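Local coordinates for protein acyl-coenzyme A thioesterase THEM4 (Rhodococcus sp., PDB 2OV9) that probably hydrolyses medium- and long-chain fatty acyl-coenzyme A thioesters to free fatty acids and coenzyme A, as a hot-dog-fold thioesterase, at residues B[181-193]-B[197-209]. Numbering follows the deposited sequence.
Sequences VDGRKITTAGDIR and GQVCVSVEGLFVD
An antiparallel beta hairpin of the hot-dog fold pairs strand 185-193 with strand 201-208, its hydrogen-bonded pairs being Ile186-Phe207, Thr188-Gly205, Gly190-Val203 and Ile192-Val201. Ile186, Thr188, Ile192, Val201, Val203 and Phe207 share one face of the sheet, where helix 131-148 packs against Ile186, Thr188, Ile192 and Phe207. The side chains of Thr188 and Phe207 cross at about a right angle, with Thr188 CB 3.7 Å from Phe207 CE2; Thr188 OG1, beside its own backbone N (chi1 -41°), also touches the ring and hydrogen-bonds Asn146 OD1 of that helix. Gly205 suits this spot, since a CB there would run into Phe207 CE2. Near the hairpin's turn a classic beta bulge sets Cys200 and Val201 against Ile192: Cys200 N donates to Ile192 O at 2.8 Å, whereas the bond from Val201 N to the same oxygen is weak, at 3.4 Å. On the other face, Arg193 grips Asp191 side-on in a salt bridge, NE to OD1 at 3.1 Å and NH2 to OD2 at 3.0 Å, both oxygens met from above the carboxylate plane. Arg193 NH1 reaches Gly197 O at 3.0 Å. A leucine in place of this arginine would probably leave the Asp191 carboxylate without its charged mate and Gly197 O without this donor. Val199 CG2 sits over the centre of one guanidinium face, 3.3 Å from Arg193 CZ.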
# COMPACT_ATOMS: atom_id res chain seq x y z
N VAL B 181 -19.44 3.69 20.04
CA VAL B 181 -19.76 5.01 19.54
C VAL B 181 -20.05 5.94 20.74
O VAL B 181 -20.83 5.60 21.64
CB VAL B 181 -20.99 5.02 18.60
CG1 VAL B 181 -21.18 6.41 17.97
CG2 VAL B 181 -20.88 3.97 17.53
N ASP B 182 -19.43 7.12 20.74
CA ASP B 182 -19.77 8.16 21.71
C ASP B 182 -19.93 9.45 20.93
O ASP B 182 -18.96 10.18 20.70
CB ASP B 182 -18.66 8.29 22.77
CG ASP B 182 -19.10 9.09 24.01
OD1 ASP B 182 -20.11 9.83 23.95
OD2 ASP B 182 -18.41 8.97 25.05
N GLY B 183 -21.16 9.74 20.50
CA GLY B 183 -21.44 10.91 19.68
C GLY B 183 -20.91 10.76 18.27
O GLY B 183 -21.28 9.83 17.56
N ARG B 184 -20.03 11.68 17.85
CA ARG B 184 -19.41 11.62 16.53
C ARG B 184 -18.24 10.62 16.53
O ARG B 184 -17.75 10.21 15.48
CB ARG B 184 -18.93 13.01 16.07
CG ARG B 184 -20.02 14.09 16.00
CD ARG B 184 -19.45 15.46 15.61
NE ARG B 184 -20.19 16.56 16.26
CZ ARG B 184 -20.04 17.86 15.99
NH1 ARG B 184 -19.18 18.27 15.06
NH2 ARG B 184 -20.76 18.76 16.65
N LYS B 185 -17.84 10.20 17.74
CA LYS B 185 -16.63 9.42 17.94
C LYS B 185 -16.86 7.91 17.84
O LYS B 185 -17.65 7.33 18.59
CB LYS B 185 -15.98 9.79 19.27
CG LYS B 185 -15.76 11.30 19.41
CD LYS B 185 -14.63 11.65 20.38
CE LYS B 185 -13.84 12.86 19.86
NZ LYS B 185 -13.12 13.61 20.94
N ILE B 186 -16.15 7.29 16.91
CA ILE B 186 -16.25 5.85 16.69
C ILE B 186 -14.93 5.19 17.03
O ILE B 186 -13.87 5.69 16.64
CB ILE B 186 -16.62 5.55 15.24
CG1 ILE B 186 -17.98 6.17 14.91
CG2 ILE B 186 -16.60 4.02 14.98
CD1 ILE B 186 -18.04 6.84 13.56
N THR B 187 -15.00 4.09 17.77
CA THR B 187 -13.83 3.24 18.02
C THR B 187 -14.00 1.91 17.34
O THR B 187 -15.04 1.23 17.52
CB THR B 187 -13.61 2.99 19.52
OG1 THR B 187 -13.27 4.22 20.16
CG2 THR B 187 -12.45 2.02 19.74
N THR B 188 -12.97 1.51 16.60
CA THR B 188 -12.98 0.30 15.81
C THR B 188 -11.69 -0.48 16.04
O THR B 188 -10.62 0.12 16.16
CB THR B 188 -13.12 0.67 14.33
OG1 THR B 188 -14.08 1.73 14.21
CG2 THR B 188 -13.59 -0.53 13.48
N ALA B 189 -11.79 -1.81 16.08
CA ALA B 189 -10.63 -2.67 16.31
C ALA B 189 -10.54 -3.81 15.27
O ALA B 189 -11.55 -4.23 14.70
CB ALA B 189 -10.64 -3.26 17.73
N GLY B 190 -9.34 -4.32 15.06
CA GLY B 190 -9.15 -5.40 14.09
C GLY B 190 -7.82 -6.05 14.31
O GLY B 190 -7.02 -5.60 15.14
N ASP B 191 -7.58 -7.15 13.60
CA ASP B 191 -6.28 -7.79 13.65
C ASP B 191 -6.07 -8.63 12.42
O ASP B 191 -7.01 -8.82 11.63
CB ASP B 191 -6.12 -8.62 14.92
CG ASP B 191 -7.21 -9.64 15.10
OD1 ASP B 191 -7.51 -10.39 14.14
OD2 ASP B 191 -7.74 -9.69 16.22
N ILE B 192 -4.85 -9.11 12.26
CA ILE B 192 -4.46 -9.99 11.17
C ILE B 192 -3.95 -11.22 11.89
O ILE B 192 -3.07 -11.10 12.74
CB ILE B 192 -3.27 -9.42 10.36
CG1 ILE B 192 -3.70 -8.19 9.57
CG2 ILE B 192 -2.68 -10.49 9.41
CD1 ILE B 192 -2.60 -7.45 8.78
N ARG B 193 -4.49 -12.39 11.54
CA ARG B 193 -4.03 -13.64 12.14
C ARG B 193 -3.54 -14.63 11.09
O ARG B 193 -3.99 -14.62 9.95
CB ARG B 193 -5.18 -14.30 12.91
CG ARG B 193 -5.67 -13.48 14.08
CD ARG B 193 -6.94 -14.03 14.73
NE ARG B 193 -7.38 -13.04 15.72
CZ ARG B 193 -7.32 -13.20 17.03
NH1 ARG B 193 -6.87 -14.33 17.56
NH2 ARG B 193 -7.72 -12.22 17.84
N GLY B 197 -4.60 -19.05 13.95
CA GLY B 197 -5.37 -18.17 14.80
C GLY B 197 -4.50 -17.17 15.53
O GLY B 197 -5.02 -16.20 16.09
N GLN B 198 -3.17 -17.36 15.53
CA GLN B 198 -2.33 -16.46 16.31
C GLN B 198 -2.33 -15.06 15.70
O GLN B 198 -2.28 -14.91 14.47
CB GLN B 198 -0.91 -17.01 16.43
CG GLN B 198 -0.90 -18.39 17.10
CD GLN B 198 0.48 -18.78 17.56
OE1 GLN B 198 1.12 -19.63 16.96
NE2 GLN B 198 0.94 -18.15 18.64
N VAL B 199 -2.37 -14.03 16.55
CA VAL B 199 -2.39 -12.65 16.06
C VAL B 199 -0.99 -12.18 15.65
O VAL B 199 -0.01 -12.37 16.40
CB VAL B 199 -2.89 -11.69 17.15
CG1 VAL B 199 -2.93 -10.24 16.62
CG2 VAL B 199 -4.27 -12.10 17.65
N CYS B 200 -0.90 -11.60 14.45
CA CYS B 200 0.34 -11.04 13.93
C CYS B 200 0.36 -9.54 14.16
O CYS B 200 1.35 -9.00 14.68
CB CYS B 200 0.42 -11.32 12.42
SG CYS B 200 0.64 -13.05 12.10
N VAL B 201 -0.71 -8.88 13.75
CA VAL B 201 -0.85 -7.43 13.90
C VAL B 201 -2.23 -7.13 14.43
O VAL B 201 -3.21 -7.79 14.08
CB VAL B 201 -0.71 -6.70 12.55
CG1 VAL B 201 -0.58 -5.14 12.77
CG2 VAL B 201 0.50 -7.20 11.81
N SER B 202 -2.34 -6.10 15.27
CA SER B 202 -3.65 -5.69 15.73
C SER B 202 -3.71 -4.18 15.61
O SER B 202 -2.69 -3.53 15.51
CB SER B 202 -3.88 -6.16 17.18
OG SER B 202 -2.98 -5.54 18.11
N VAL B 203 -4.91 -3.64 15.60
CA VAL B 203 -5.11 -2.21 15.47
C VAL B 203 -6.31 -1.75 16.28
O VAL B 203 -7.26 -2.52 16.49
CB VAL B 203 -5.28 -1.79 13.99
CG1 VAL B 203 -6.56 -2.39 13.39
CG2 VAL B 203 -5.27 -0.24 13.85
N GLU B 204 -6.19 -0.52 16.79
CA GLU B 204 -7.30 0.26 17.33
C GLU B 204 -7.36 1.58 16.55
O GLU B 204 -6.36 2.32 16.53
CB GLU B 204 -7.07 0.60 18.81
CG GLU B 204 -7.31 -0.52 19.82
CD GLU B 204 -6.98 -0.13 21.27
OE1 GLU B 204 -6.96 1.08 21.60
OE2 GLU B 204 -6.74 -1.05 22.09
N GLY B 205 -8.51 1.88 15.94
CA GLY B 205 -8.70 3.17 15.25
C GLY B 205 -9.81 4.00 15.85
O GLY B 205 -10.79 3.47 16.38
N LEU B 206 -9.63 5.31 15.77
CA LEU B 206 -10.60 6.28 16.24
C LEU B 206 -11.09 7.04 15.03
O LEU B 206 -10.29 7.44 14.17
CB LEU B 206 -9.98 7.23 17.27
CG LEU B 206 -9.39 6.60 18.54
CD1 LEU B 206 -8.65 7.65 19.38
CD2 LEU B 206 -10.48 5.91 19.39
N PHE B 207 -12.40 7.22 14.96
CA PHE B 207 -13.03 7.84 13.80
C PHE B 207 -13.98 8.93 14.27
O PHE B 207 -14.37 8.96 15.44
CB PHE B 207 -13.75 6.79 12.95
CG PHE B 207 -12.84 5.73 12.38
CD1 PHE B 207 -12.38 5.83 11.07
CD2 PHE B 207 -12.46 4.63 13.14
CE1 PHE B 207 -11.54 4.86 10.53
CE2 PHE B 207 -11.61 3.63 12.61
CZ PHE B 207 -11.15 3.74 11.31
N VAL B 208 -14.35 9.82 13.36
CA VAL B 208 -15.25 10.92 13.68
C VAL B 208 -16.36 11.04 12.63
O VAL B 208 -16.07 11.37 11.48
CB VAL B 208 -14.49 12.27 13.80
CG1 VAL B 208 -15.38 13.36 14.42
CG2 VAL B 208 -13.21 12.10 14.61
N ASP B 209 -17.59 10.71 13.03
CA ASP B 209 -18.87 11.08 12.37
C ASP B 209 -19.95 10.00 12.42
O ASP B 209 -21.06 10.18 11.90
CB ASP B 209 -18.68 11.59 10.93
CG ASP B 209 -18.44 13.07 10.88
OD1 ASP B 209 -18.71 13.74 11.91
OD2 ASP B 209 -18.00 13.58 9.82